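Local coordinates for divalent-cation tolerance protein CutA (Pyrococcus horikoshii, PDB 1UKU), which contributes to resistance toward heavy metals and, as a homotrimer, binds copper(II) at the interface between two trimers, at residues M1-T6 against I54-E59; Y5-D10 against D48-A53; L26-N31 against K94-E99. All coordinates share one frame; numbering follows the deposited sequence.

Contact 1: M1-T6 against I54-E59; sequences MIIVYT and ILKTRE
The amino-terminal nitrogen of Met1 forms a salt bridge with the carboxylate of Glu59, N to OE2 at 2.7 Å, approaching OE2 from the syn side but 35° out of the carboxylate plane. It closes one end of an antiparallel ladder between strands 2-8 and 44-57, the two central strands of the four-stranded, ferredoxin-like sheet of CutA. A bend in the Glu59 side chain (chi2 86°) helps bring the acid to Met1, while its CG slides past CG2 of Ile2 at 3.6 Å. The ladder itself alternates regularly. Ile2 with Thr57 and Val4 with Leu55 are hydrogen-bonded pairs, each joined by two N-H to O=C bonds, the shortest from Leu55 N to Val4 O at 2.8 Å. Between them the Ile3-Lys56 pair has no such bond; CA-H...O contacts are made instead, one of them from Ile3 CA to Leu55 O at 3.2 Å.

The two faces differ in their neighbours. Ile2, Val4, Leu55 and Thr57 turn to helix 62-72, where Trp62, Leu65 and Ile69 pack on them. Thr57 sets its methyl between its own backbone N and carbonyl carbon, which lays CG2 alongside CG1 of Ile2 at 3.7 Å, while OG1 is taken up by the carbonyl of Leu26. Ile3, Tyr5, Ile54 and Lys56 line the other face, toward the neighbouring subunits; the Tyr5 hydroxyl hydrogen-bonds to Asn31 of the third subunit. Ile3 divides its branches between two partners: CG2 meets CG2 of Ile54 at 3.7 Å, and CD1, folded back by chi2 of -54°, lies beside CG of Lys56, also at 3.7 Å. Farther along, CG1 of Ile54 reaches the edge of the Tyr5 ring, near its plane, 4.1 Å from CD1.

Contact 2: Y5-D10 against D48-A53; sequences YTTFPD and DKEVGA. With CU (copper (II) ion), chain B.
Phe8 and Ala53 mark the tightly packed part of this contact: the Ala53 methyl lies in the plane of the phenyl ring at its edge, CB to CE2 3.7 Å, and His73 stacks on the same ring. Paired backbone bonds join Thr6 with Ala53 and Phe8 with Val51, while Gly52, without a side chain, sits opposite Thr7 and is approached obliquely by the Tyr5 ring. CB of Glu50 presses to 3.1 Å from the Phe8 carbonyl oxygen. With its carboxylate held by Tyr75 and His35, Glu50 presents both oxygens to Thr7, whose OG1 lies 3.2 Å from OE1 and from OE2, at best a weak bond; which oxygen receives the proton is unsettled.

Beyond Phe8 the paired ladder ends, and the chain at Pro9 and Asp10 comes to the exposed side. A water there hydrogen-bonds to Pro9 O at 2.9 Å and Asp48 OD2 at 2.8 Å, although more acceptors surround it than its protons can serve at once. That water also ligates copper, and Asp48 OD1 binds the metal directly at 2.0 Å. A buried antiparallel ladder thus opens into the copper site, which also includes Lys49 and in this protein lies between two trimers.

Contact 3: L26-N31 against K94-E99; sequences LIACAN and KWLIEE
Trp95 and Leu96 both carry CG anti to the backbone N (chi1 173° and 172°), and these neighbouring extended side chains bring the indole rim and the leucine branch point to the single methyl of Ala28. Ala28 CB is 3.8 Å from Leu96 CG and 4.0 Å from Trp95 CZ3, with the CB of Glu99, one turn further along the helix from Trp95, also nearby. The Ala28 methyl, on the segment leading into a strand, thus sits against three residues of the helix.

The indole serves more than one neighbour. Its CH2 comes within 3.5 Å of the Ala28 carbonyl oxygen, an oblique approach, and meets CB of Cys29 at the ring edge, near its plane, at 4.2 Å. Over one face of the ring lies CG of Glu99, 3.4 Å above the plane and displaced toward the rim. A bend at chi2 of the glutamate (-65°) accompanies this position, and its carboxylate forms a salt bridge with Arg25. The direct side-chain contact is apolar, but a water lies between the two backbones, 2.6 Å from Ile27 O and 2.7 Å from Glu99 O, with other acceptors competing for its protons.

Helix 90-99 packs on the loop that leads into strand 29-41. From there Cys29 to Asn31 carry the sheet into the second subunit as an antiparallel ladder, and Tyr39 of that subunit packs on both Trp95 and Cys29. Within the chain, Ile27 turns instead to helices 11-23 and 62-72 and to Leu55 of strand 44-57.

Contacts 1 and 2 are consecutive parts of one ladder between strands 2-8 and 44-57, sharing Tyr5 and Thr6, with centres 15 Å apart. Both are largely buried, yet contact 1 lies nearer the centre of the chain and ends in a salt bridge at the chain terminus, whereas contact 2 runs out to water and metal. Contact 3 is also buried but much smaller, and pairs a helix with a strand entrance through apolar atoms and a bridging water. It meets contact 1 through strand 29-41, where Asn31 N lies 2.8 Å from Ile54 O, probably hydrogen-bonded. Contacts 2 and 3 lie on opposite sides of the chain's centre.

Contact 1: M1-T6 against I54-E59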
ATOM      1  N   MET A   1       7.202 -13.026   6.084  1.00  9.08           N
ATOM      2  CA  MET A   1       5.827 -12.560   6.376  1.00  8.04           C
ATOM      3  C   MET A   1       5.193 -12.070   5.089  1.00  8.11           C
ATOM      4  O   MET A   1       5.856 -11.897   4.067  1.00  7.90           O
ATOM      5  CB  MET A   1       5.852 -11.449   7.424  1.00  8.47           C
ATOM      6  CG  MET A   1       6.440 -10.137   6.985  1.00  8.74           C
ATOM      7  SD  MET A   1       6.160  -8.785   8.174  1.00  9.91           S
ATOM      8  CE  MET A   1       4.445  -8.364   7.817  1.00 10.08           C
ATOM      9  N   ILE A   2       3.882 -11.828   5.176  1.00  7.52           N
ATOM     10  CA  ILE A   2       3.093 -11.313   4.066  1.00  7.37           C
ATOM     11  C   ILE A   2       2.161 -10.185   4.486  1.00  7.18           C
ATOM     12  O   ILE A   2       1.789 -10.051   5.656  1.00  6.62           O
ATOM     13  CB  ILE A   2       2.284 -12.432   3.378  1.00  6.86           C
ATOM     14  CG1 ILE A   2       1.222 -12.985   4.310  1.00  7.49           C
ATOM     15  CG2 ILE A   2       3.178 -13.561   2.884  1.00  8.75           C
ATOM     16  CD1 ILE A   2       0.270 -13.996   3.693  1.00 10.11           C
ATOM     17  N   ILE A   3       1.802  -9.387   3.494  1.00  7.07           N
ATOM     18  CA  ILE A   3       0.696  -8.456   3.582  1.00  7.68           C
ATOM     19  C   ILE A   3      -0.459  -9.040   2.812  1.00  7.53           C
ATOM     20  O   ILE A   3      -0.285  -9.633   1.756  1.00  6.74           O
ATOM     21  CB  ILE A   3       1.098  -7.095   2.942  1.00  8.97           C
ATOM     22  CG1 ILE A   3       2.262  -6.470   3.718  1.00 12.86           C
ATOM     23  CG2 ILE A   3      -0.096  -6.171   2.798  1.00 11.74           C
ATOM     24  CD1 ILE A   3       2.068  -6.319   5.085  1.00 15.64           C
ATOM     25  N   VAL A   4      -1.647  -8.843   3.337  1.00  6.53           N
ATOM     26  CA  VAL A   4      -2.874  -9.130   2.614  1.00  7.18           C
ATOM     27  C   VAL A   4      -3.714  -7.859   2.580  1.00  7.82           C
ATOM     28  O   VAL A   4      -3.975  -7.265   3.616  1.00  8.43           O
ATOM     29  CB  VAL A   4      -3.641 -10.268   3.255  1.00  7.66           C
ATOM     30  CG1 VAL A   4      -4.992 -10.530   2.540  1.00  8.48           C
ATOM     31  CG2 VAL A   4      -2.778 -11.511   3.227  1.00  8.33           C
ATOM     32  N   TYR A   5      -4.137  -7.469   1.394  1.00  7.24           N
ATOM     33  CA  TYR A   5      -4.987  -6.292   1.196  1.00  7.32           C
ATOM     34  C   TYR A   5      -6.390  -6.761   0.793  1.00  7.42           C
ATOM     35  O   TYR A   5      -6.565  -7.598  -0.083  1.00  8.27           O
ATOM     36  CB  TYR A   5      -4.416  -5.392   0.108  1.00  7.90           C
ATOM     37  CG  TYR A   5      -5.137  -4.083  -0.150  1.00  9.45           C
ATOM     38  CD1 TYR A   5      -5.173  -3.100   0.809  1.00  8.91           C
ATOM     39  CD2 TYR A   5      -5.782  -3.824  -1.375  1.00 10.46           C
ATOM     40  CE1 TYR A   5      -5.821  -1.875   0.584  1.00  9.71           C
ATOM     41  CE2 TYR A   5      -6.438  -2.591  -1.607  1.00  9.94           C
ATOM     42  CZ  TYR A   5      -6.435  -1.628  -0.619  1.00  9.41           C
ATOM     43  OH  TYR A   5      -7.048  -0.406  -0.837  1.00  9.83           O
ATOM     44  N   THR A   6      -7.404  -6.191   1.425  1.00  6.54           N
ATOM     45  CA  THR A   6      -8.793  -6.380   1.052  1.00  6.45           C
ATOM     46  C   THR A   6      -9.529  -5.069   1.306  1.00  7.41           C
ATOM     47  O   THR A   6      -8.998  -4.157   1.920  1.00  7.89           O
ATOM     48  CB  THR A   6      -9.398  -7.584   1.807  1.00  6.46           C
ATOM     49  OG1 THR A   6     -10.702  -7.862   1.262  1.00  8.84           O
ATOM     50  CG2 THR A   6      -9.567  -7.356   3.285  1.00  8.62           C
ATOM     51  N   ILE A  54      -5.106  -3.371   5.386  1.00  5.43           N
ATOM     52  CA  ILE A  54      -3.788  -3.942   5.219  1.00  6.76           C
ATOM     53  C   ILE A  54      -3.568  -4.874   6.415  1.00  6.17           C
ATOM     54  O   ILE A  54      -3.456  -4.432   7.558  1.00  6.11           O
ATOM     55  CB  ILE A  54      -2.712  -2.834   5.180  1.00  6.76           C
ATOM     56  CG1 ILE A  54      -2.930  -1.883   3.998  1.00 10.12           C
ATOM     57  CG2 ILE A  54      -1.318  -3.464   5.073  1.00 10.92           C
ATOM     58  CD1 ILE A  54      -2.322  -0.488   4.195  1.00 14.57           C
ATOM     59  N   LEU A  55      -3.479  -6.162   6.139  1.00  6.10           N
ATOM     60  CA  LEU A  55      -3.295  -7.200   7.146  1.00  5.98           C
ATOM     61  C   LEU A  55      -1.894  -7.769   7.101  1.00  6.38           C
ATOM     62  O   LEU A  55      -1.332  -7.904   6.033  1.00  6.50           O
ATOM     63  CB  LEU A  55      -4.301  -8.340   6.935  1.00  6.61           C
ATOM     64  CG  LEU A  55      -5.744  -7.941   6.567  1.00  6.66           C
ATOM     65  CD1 LEU A  55      -6.579  -9.151   6.338  1.00  8.00           C
ATOM     66  CD2 LEU A  55      -6.354  -7.060   7.662  1.00  7.00           C
ATOM     67  N   LYS A  56      -1.349  -8.108   8.263  1.00  7.03           N
ATOM     68  CA  LYS A  56       0.030  -8.611   8.350  1.00  7.87           C
ATOM     69  C   LYS A  56      -0.010  -9.975   9.007  1.00  6.82           C
ATOM     70  O   LYS A  56      -0.584 -10.140  10.070  1.00  7.91           O
ATOM     71  CB  LYS A  56       0.917  -7.628   9.124  1.00  8.59           C
ATOM     72  CG  LYS A  56       0.853  -6.181   8.553  1.00 12.06           C
ATOM     73  CD  LYS A  56       1.469  -5.091   9.450  1.00 17.99           C
ATOM     74  CE  LYS A  56       0.550  -3.831   9.651  1.00 19.10           C
ATOM     75  NZ  LYS A  56      -0.517  -3.891  10.790  1.00 17.61           N
ATOM     76  N   THR A  57       0.596 -10.983   8.363  1.00  6.91           N
ATOM     77  CA  THR A  57       0.591 -12.334   8.954  1.00  7.88           C
ATOM     78  C   THR A  57       1.773 -13.153   8.419  1.00  8.07           C
ATOM     79  O   THR A  57       2.622 -12.633   7.712  1.00  7.59           O
ATOM     80  CB  THR A  57      -0.765 -13.034   8.747  1.00  8.38           C
ATOM     81  OG1 THR A  57      -0.846 -14.187   9.612  1.00  8.70           O
ATOM     82  CG2 THR A  57      -0.932 -13.540   7.322  1.00  7.72           C
ATOM     83  N   ARG A  58       1.816 -14.426   8.805  1.00  8.80           N
ATOM     84  CA  ARG A  58       2.828 -15.343   8.317  1.00  8.96           C
ATOM     85  C   ARG A  58       2.461 -15.934   6.986  1.00  8.60           C
ATOM     86  O   ARG A  58       1.311 -16.176   6.700  1.00  9.14           O
ATOM     87  CB  ARG A  58       3.044 -16.507   9.290  1.00  8.62           C
ATOM     88  CG  ARG A  58       3.364 -16.130  10.715  1.00  9.40           C
ATOM     89  CD  ARG A  58       3.943 -17.296  11.492  1.00 10.05           C
ATOM     90  NE  ARG A  58       3.156 -18.512  11.369  1.00  8.73           N
ATOM     91  CZ  ARG A  58       2.357 -18.998  12.304  1.00  8.50           C
ATOM     92  NH1 ARG A  58       2.140 -18.320  13.447  1.00  9.16           N
ATOM     93  NH2 ARG A  58       1.703 -20.134  12.087  1.00  7.91           N
ATOM     94  N   GLU A  59       3.476 -16.253   6.193  1.00  9.79           N
ATOM     95  CA  GLU A  59       3.255 -16.935   4.920  1.00 10.52           C
ATOM     96  C   GLU A  59       2.441 -18.215   5.040  1.00 10.73           C
ATOM     97  O   GLU A  59       1.556 -18.491   4.230  1.00 11.06           O
ATOM     98  CB  GLU A  59       4.574 -17.381   4.310  1.00 12.17           C
ATOM     99  CG  GLU A  59       5.370 -16.310   3.670  1.00 14.57           C
ATOM    100  CD  GLU A  59       6.254 -15.584   4.629  1.00 18.53           C
ATOM    101  OE1 GLU A  59       6.025 -15.754   5.866  1.00 18.67           O
ATOM    102  OE2 GLU A  59       7.197 -14.911   4.132  1.00 19.00           O
TER

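Contact 2: Y5-D10 against D48-A53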
ATOM      1  N   TYR A   5      -4.137  -7.469   1.394  1.00  7.24           N
ATOM      2  CA  TYR A   5      -4.987  -6.292   1.196  1.00  7.32           C
ATOM      3  C   TYR A   5      -6.390  -6.761   0.793  1.00  7.42           C
ATOM      4  O   TYR A   5      -6.565  -7.598  -0.083  1.00  8.27           O
ATOM      5  CB  TYR A   5      -4.416  -5.392   0.108  1.00  7.90           C
ATOM      6  CG  TYR A   5      -5.137  -4.083  -0.150  1.00  9.45           C
ATOM      7  CD1 TYR A   5      -5.173  -3.100   0.809  1.00  8.91           C
ATOM      8  CD2 TYR A   5      -5.782  -3.824  -1.375  1.00 10.46           C
ATOM      9  CE1 TYR A   5      -5.821  -1.875   0.584  1.00  9.71           C
ATOM     10  CE2 TYR A   5      -6.438  -2.591  -1.607  1.00  9.94           C
ATOM     11  CZ  TYR A   5      -6.435  -1.628  -0.619  1.00  9.41           C
ATOM     12  OH  TYR A   5      -7.048  -0.406  -0.837  1.00  9.83           O
ATOM     13  N   THR A   6      -7.404  -6.191   1.425  1.00  6.54           N
ATOM     14  CA  THR A   6      -8.793  -6.380   1.052  1.00  6.45           C
ATOM     15  C   THR A   6      -9.529  -5.069   1.306  1.00  7.41           C
ATOM     16  O   THR A   6      -8.998  -4.157   1.920  1.00  7.89           O
ATOM     17  CB  THR A   6      -9.398  -7.584   1.807  1.00  6.46           C
ATOM     18  OG1 THR A   6     -10.702  -7.862   1.262  1.00  8.84           O
ATOM     19  CG2 THR A   6      -9.567  -7.356   3.285  1.00  8.62           C
ATOM     20  N   THR A   7     -10.728  -4.947   0.773  1.00  6.64           N
ATOM     21  CA  THR A   7     -11.511  -3.751   0.960  1.00  6.99           C
ATOM     22  C   THR A   7     -12.865  -4.123   1.462  1.00  7.18           C
ATOM     23  O   THR A   7     -13.347  -5.220   1.206  1.00  8.06           O
ATOM     24  CB  THR A   7     -11.639  -2.911  -0.304  1.00  7.00           C
ATOM     25  OG1 THR A   7     -12.545  -3.541  -1.234  1.00  9.21           O
ATOM     26  CG2 THR A   7     -10.318  -2.751  -1.016  1.00  8.08           C
ATOM     27  N   PHE A   8     -13.465  -3.193   2.181  1.00  6.52           N
ATOM     28  CA  PHE A   8     -14.776  -3.378   2.836  1.00  7.25           C
ATOM     29  C   PHE A   8     -15.689  -2.197   2.543  1.00  7.49           C
ATOM     30  O   PHE A   8     -15.216  -1.098   2.305  1.00  6.53           O
ATOM     31  CB  PHE A   8     -14.626  -3.486   4.364  1.00  7.08           C
ATOM     32  CG  PHE A   8     -13.848  -4.676   4.834  1.00  7.00           C
ATOM     33  CD1 PHE A   8     -14.473  -5.903   4.971  1.00  9.00           C
ATOM     34  CD2 PHE A   8     -12.473  -4.579   5.133  1.00  8.95           C
ATOM     35  CE1 PHE A   8     -13.776  -7.001   5.409  1.00  9.65           C
ATOM     36  CE2 PHE A   8     -11.772  -5.711   5.585  1.00  9.04           C
ATOM     37  CZ  PHE A   8     -12.433  -6.924   5.698  1.00  9.92           C
ATOM     38  N   PRO A   9     -16.999  -2.420   2.555  1.00  8.82           N
ATOM     39  CA  PRO A   9     -17.938  -1.340   2.263  1.00  9.31           C
ATOM     40  C   PRO A   9     -18.060  -0.273   3.349  1.00 11.48           C
ATOM     41  O   PRO A   9     -18.443   0.843   2.992  1.00 14.02           O
ATOM     42  CB  PRO A   9     -19.236  -2.097   2.010  1.00 10.16           C
ATOM     43  CG  PRO A   9     -19.102  -3.284   2.861  1.00  9.25           C
ATOM     44  CD  PRO A   9     -17.663  -3.720   2.642  1.00  8.73           C
ATOM     45  N   ASP A  10     -17.728  -0.554   4.607  1.00 11.84           N
ATOM     46  CA  ASP A  10     -17.510   0.527   5.577  1.00 13.37           C
ATOM     47  C   ASP A  10     -16.836  -0.051   6.814  1.00 11.45           C
ATOM     48  O   ASP A  10     -16.331  -1.191   6.806  1.00 10.79           O
ATOM     49  CB  ASP A  10     -18.792   1.292   5.984  1.00 14.59           C
ATOM     50  CG  ASP A  10     -18.508   2.731   6.520  1.00 14.38           C
ATOM     51  OD1 ASP A  10     -18.120   3.606   5.717  1.00 18.68           O
ATOM     52  OD2 ASP A  10     -18.689   3.085   7.725  1.00 15.42           O
ATOM     53  N   ASP A  48     -17.545   3.739  -5.219  1.00  8.66           N
ATOM     54  CA  ASP A  48     -18.019   3.350  -3.898  1.00  8.61           C
ATOM     55  C   ASP A  48     -17.003   3.809  -2.857  1.00  8.07           C
ATOM     56  O   ASP A  48     -15.798   3.615  -3.056  1.00  9.82           O
ATOM     57  CB  ASP A  48     -18.185   1.835  -3.837  1.00  9.43           C
ATOM     58  CG  ASP A  48     -18.905   1.371  -2.603  1.00 11.10           C
ATOM     59  OD1 ASP A  48     -19.691   2.162  -2.027  1.00  9.48           O
ATOM     60  OD2 ASP A  48     -18.731   0.230  -2.117  1.00 15.32           O
ATOM     61  N   LYS A  49     -17.459   4.392  -1.762  1.00  6.65           N
ATOM     62  CA  LYS A  49     -16.610   4.694  -0.605  1.00  7.80           C
ATOM     63  C   LYS A  49     -16.441   3.424   0.201  1.00  7.04           C
ATOM     64  O   LYS A  49     -17.403   2.702   0.483  1.00  9.46           O
ATOM     65  CB  LYS A  49     -17.240   5.743   0.267  1.00  8.35           C
ATOM     66  CG  LYS A  49     -17.418   7.053  -0.400  1.00 12.51           C
ATOM     67  CD  LYS A  49     -17.874   8.114   0.575  1.00 17.31           C
ATOM     68  CE  LYS A  49     -16.814   8.466   1.611  1.00 18.95           C
ATOM     69  NZ  LYS A  49     -17.282   9.548   2.562  1.00 24.12           N
ATOM     70  N   GLU A  50     -15.194   3.130   0.518  1.00  5.91           N
ATOM     71  CA  GLU A  50     -14.819   1.882   1.160  1.00  6.13           C
ATOM     72  C   GLU A  50     -13.820   2.111   2.285  1.00  6.29           C
ATOM     73  O   GLU A  50     -13.265   3.178   2.427  1.00  7.03           O
ATOM     74  CB  GLU A  50     -14.174   0.940   0.144  1.00  7.88           C
ATOM     75  CG  GLU A  50     -15.059   0.466  -1.004  1.00  9.03           C
ATOM     76  CD  GLU A  50     -14.387  -0.652  -1.782  1.00 11.65           C
ATOM     77  OE1 GLU A  50     -13.218  -0.548  -2.174  1.00  8.96           O
ATOM     78  OE2 GLU A  50     -15.035  -1.695  -2.014  1.00 14.71           O
ATOM     79  N   VAL A  51     -13.560   1.036   3.030  1.00  5.76           N
ATOM     80  CA  VAL A  51     -12.447   0.999   3.981  1.00  5.94           C
ATOM     81  C   VAL A  51     -11.473  -0.068   3.511  1.00  5.60           C
ATOM     82  O   VAL A  51     -11.858  -1.250   3.415  1.00  6.65           O
ATOM     83  CB  VAL A  51     -12.949   0.742   5.416  1.00  6.17           C
ATOM     84  CG1 VAL A  51     -11.766   0.608   6.395  1.00  7.67           C
ATOM     85  CG2 VAL A  51     -13.845   1.911   5.824  1.00  7.23           C
ATOM     86  N   GLY A  52     -10.259   0.322   3.184  1.00  5.83           N
ATOM     87  CA  GLY A  52      -9.234  -0.645   2.838  1.00  5.87           C
ATOM     88  C   GLY A  52      -8.537  -1.170   4.071  1.00  6.36           C
ATOM     89  O   GLY A  52      -8.405  -0.428   5.040  1.00  6.68           O
ATOM     90  N   ALA A  53      -8.083  -2.412   4.022  1.00  7.01           N
ATOM     91  CA  ALA A  53      -7.455  -3.094   5.159  1.00  6.51           C
ATOM     92  C   ALA A  53      -6.171  -3.761   4.714  1.00  6.43           C
ATOM     93  O   ALA A  53      -6.162  -4.577   3.787  1.00  8.02           O
ATOM     94  CB  ALA A  53      -8.387  -4.119   5.739  1.00  7.05           C
TER
HETATM   95 CU    CU B 150     -20.073   2.452  -0.127  0.50 16.62          CU
HETATM   96  O   HOH W   1     -19.806   0.772   0.449  1.00 20.27           O

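Contact 3: L26-N31 against K94-E99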
ATOM      1  N   LEU A  26      -5.244 -15.330  13.180  1.00  9.10           N
ATOM      2  CA  LEU A  26      -4.868 -15.498  11.785  1.00  8.13           C
ATOM      3  C   LEU A  26      -4.053 -14.343  11.229  1.00  7.66           C
ATOM      4  O   LEU A  26      -3.442 -14.499  10.177  1.00  8.38           O
ATOM      5  CB  LEU A  26      -6.078 -15.750  10.892  1.00  8.89           C
ATOM      6  CG  LEU A  26      -6.713 -17.114  11.146  1.00 10.18           C
ATOM      7  CD1 LEU A  26      -8.035 -17.205  10.403  1.00 11.46           C
ATOM      8  CD2 LEU A  26      -5.776 -18.231  10.718  1.00 12.77           C
ATOM      9  N   ILE A  27      -4.116 -13.208  11.918  1.00  7.44           N
ATOM     10  CA  ILE A  27      -3.324 -12.013  11.591  1.00  7.71           C
ATOM     11  C   ILE A  27      -2.743 -11.465  12.869  1.00  7.77           C
ATOM     12  O   ILE A  27      -3.330 -11.647  13.920  1.00  8.18           O
ATOM     13  CB  ILE A  27      -4.145 -10.911  10.838  1.00  6.99           C
ATOM     14  CG1 ILE A  27      -5.235 -10.285  11.704  1.00  6.24           C
ATOM     15  CG2 ILE A  27      -4.708 -11.478   9.546  1.00  8.42           C
ATOM     16  CD1 ILE A  27      -6.000  -9.166  10.986  1.00  8.01           C
ATOM     17  N   ALA A  28      -1.610 -10.773  12.747  1.00  8.02           N
ATOM     18  CA  ALA A  28      -1.028 -10.075  13.885  1.00  8.81           C
ATOM     19  C   ALA A  28      -1.523  -8.646  14.024  1.00  9.68           C
ATOM     20  O   ALA A  28      -1.536  -8.091  15.120  1.00  9.91           O
ATOM     21  CB  ALA A  28       0.473 -10.066  13.792  1.00  9.46           C
ATOM     22  N   CYS A  29      -1.889  -8.036  12.905  1.00  9.63           N
ATOM     23  CA  CYS A  29      -2.381  -6.672  12.954  1.00 11.39           C
ATOM     24  C   CYS A  29      -3.011  -6.286  11.646  1.00  8.15           C
ATOM     25  O   CYS A  29      -2.840  -6.942  10.618  1.00  8.31           O
ATOM     26  CB  CYS A  29      -1.262  -5.743  13.305  1.00 13.30           C
ATOM     27  SG  CYS A  29      -0.075  -5.731  12.081  1.00 22.81           S
ATOM     28  N   ALA A  30      -3.814  -5.229  11.724  1.00  8.36           N
ATOM     29  CA  ALA A  30      -4.514  -4.634  10.600  1.00  7.34           C
ATOM     30  C   ALA A  30      -4.367  -3.108  10.648  1.00  6.34           C
ATOM     31  O   ALA A  30      -4.329  -2.528  11.723  1.00  7.06           O
ATOM     32  CB  ALA A  30      -5.928  -5.026  10.616  1.00  7.70           C
ATOM     33  N   ASN A  31      -4.224  -2.487   9.479  1.00  5.58           N
ATOM     34  CA  ASN A  31      -4.253  -1.042   9.334  1.00  6.12           C
ATOM     35  C   ASN A  31      -5.437  -0.722   8.392  1.00  6.50           C
ATOM     36  O   ASN A  31      -5.475  -1.206   7.264  1.00  6.07           O
ATOM     37  CB  ASN A  31      -2.969  -0.522   8.697  1.00  6.04           C
ATOM     38  CG  ASN A  31      -1.720  -0.668   9.545  1.00  6.23           C
ATOM     39  OD1 ASN A  31      -0.640  -0.392   9.016  1.00  7.60           O
ATOM     40  ND2 ASN A  31      -1.827  -1.021  10.831  1.00  7.03           N
ATOM     41  N   LYS A  94       9.524 -11.310  14.867  1.00  9.48           N
ATOM     42  CA  LYS A  94       9.380 -12.183  16.041  1.00 10.11           C
ATOM     43  C   LYS A  94       8.057 -11.945  16.761  1.00  9.35           C
ATOM     44  O   LYS A  94       7.371 -12.888  17.153  1.00  9.36           O
ATOM     45  CB  LYS A  94      10.549 -11.987  16.999  1.00 11.14           C
ATOM     46  CG  LYS A  94      10.535 -12.921  18.186  1.00 15.88           C
ATOM     47  CD  LYS A  94      10.540 -14.375  17.721  1.00 20.53           C
ATOM     48  CE  LYS A  94      10.955 -15.333  18.830  1.00 23.95           C
ATOM     49  NZ  LYS A  94      12.427 -15.524  18.832  1.00 26.02           N
ATOM     50  N   TRP A  95       7.694 -10.678  16.905  1.00  9.77           N
ATOM     51  CA  TRP A  95       6.430 -10.312  17.511  1.00 10.27           C
ATOM     52  C   TRP A  95       5.259 -10.856  16.687  1.00  9.82           C
ATOM     53  O   TRP A  95       4.343 -11.424  17.211  1.00  9.74           O
ATOM     54  CB  TRP A  95       6.336  -8.777  17.629  1.00  9.73           C
ATOM     55  CG  TRP A  95       4.996  -8.308  18.099  1.00 12.22           C
ATOM     56  CD1 TRP A  95       4.538  -8.276  19.386  1.00 12.55           C
ATOM     57  CD2 TRP A  95       3.926  -7.830  17.286  1.00 11.95           C
ATOM     58  NE1 TRP A  95       3.242  -7.812  19.424  1.00 14.68           N
ATOM     59  CE2 TRP A  95       2.849  -7.512  18.145  1.00 10.54           C
ATOM     60  CE3 TRP A  95       3.762  -7.629  15.915  1.00 12.62           C
ATOM     61  CZ2 TRP A  95       1.644  -7.027  17.663  1.00 13.71           C
ATOM     62  CZ3 TRP A  95       2.554  -7.131  15.455  1.00 11.75           C
ATOM     63  CH2 TRP A  95       1.526  -6.853  16.309  1.00 11.61           C
ATOM     64  N   LEU A  96       5.315 -10.684  15.376  1.00  8.99           N
ATOM     65  CA  LEU A  96       4.233 -11.158  14.533  1.00  9.02           C
ATOM     66  C   LEU A  96       4.055 -12.676  14.636  1.00  9.06           C
ATOM     67  O   LEU A  96       2.929 -13.180  14.663  1.00  9.37           O
ATOM     68  CB  LEU A  96       4.507 -10.716  13.090  1.00  9.06           C
ATOM     69  CG  LEU A  96       3.599 -11.253  11.982  1.00  9.39           C
ATOM     70  CD1 LEU A  96       3.462 -10.185  10.912  1.00 10.40           C
ATOM     71  CD2 LEU A  96       4.096 -12.554  11.383  1.00 10.33           C
ATOM     72  N   ILE A  97       5.173 -13.414  14.678  1.00  9.05           N
ATOM     73  CA  ILE A  97       5.101 -14.872  14.843  1.00 10.41           C
ATOM     74  C   ILE A  97       4.506 -15.228  16.219  1.00 10.57           C
ATOM     75  O   ILE A  97       3.651 -16.106  16.348  1.00 10.20           O
ATOM     76  CB  ILE A  97       6.500 -15.475  14.658  1.00 10.90           C
ATOM     77  CG1 ILE A  97       6.940 -15.346  13.202  1.00 11.52           C
ATOM     78  CG2 ILE A  97       6.533 -16.955  15.104  1.00 12.33           C
ATOM     79  CD1 ILE A  97       8.420 -15.624  12.972  1.00 12.86           C
ATOM     80  N   GLU A  98       4.932 -14.509  17.237  1.00 10.80           N
ATOM     81  CA  GLU A  98       4.429 -14.754  18.596  1.00 12.21           C
ATOM     82  C   GLU A  98       2.932 -14.552  18.671  1.00 12.34           C
ATOM     83  O   GLU A  98       2.240 -15.279  19.384  1.00 12.71           O
ATOM     84  CB  GLU A  98       5.142 -13.873  19.605  1.00 13.16           C
ATOM     85  CG  GLU A  98       6.557 -14.349  19.841  1.00 17.86           C
ATOM     86  CD  GLU A  98       7.420 -13.366  20.594  1.00 22.37           C
ATOM     87  OE1 GLU A  98       8.587 -13.736  20.864  1.00 28.22           O
ATOM     88  OE2 GLU A  98       6.948 -12.249  20.922  1.00 26.43           O
ATOM     89  N   GLU A  99       2.425 -13.564  17.929  1.00 11.93           N
ATOM     90  CA  GLU A  99       1.014 -13.176  18.028  1.00 12.18           C
ATOM     91  C   GLU A  99       0.081 -13.953  17.111  1.00 12.41           C
ATOM     92  O   GLU A  99      -1.130 -13.784  17.181  1.00 14.08           O
ATOM     93  CB  GLU A  99       0.877 -11.676  17.748  1.00 13.33           C
ATOM     94  CG  GLU A  99       1.581 -10.770  18.762  1.00 15.51           C
ATOM     95  CD  GLU A  99       1.030 -10.803  20.202  1.00 19.54           C
ATOM     96  OE1 GLU A  99       1.655 -10.105  21.032  1.00 21.79           O
ATOM     97  OE2 GLU A  99       0.033 -11.495  20.569  1.00 17.53           O
TER
HETATM   98  O   HOH W   2      -3.419 -12.644  16.274  1.00 24.53           O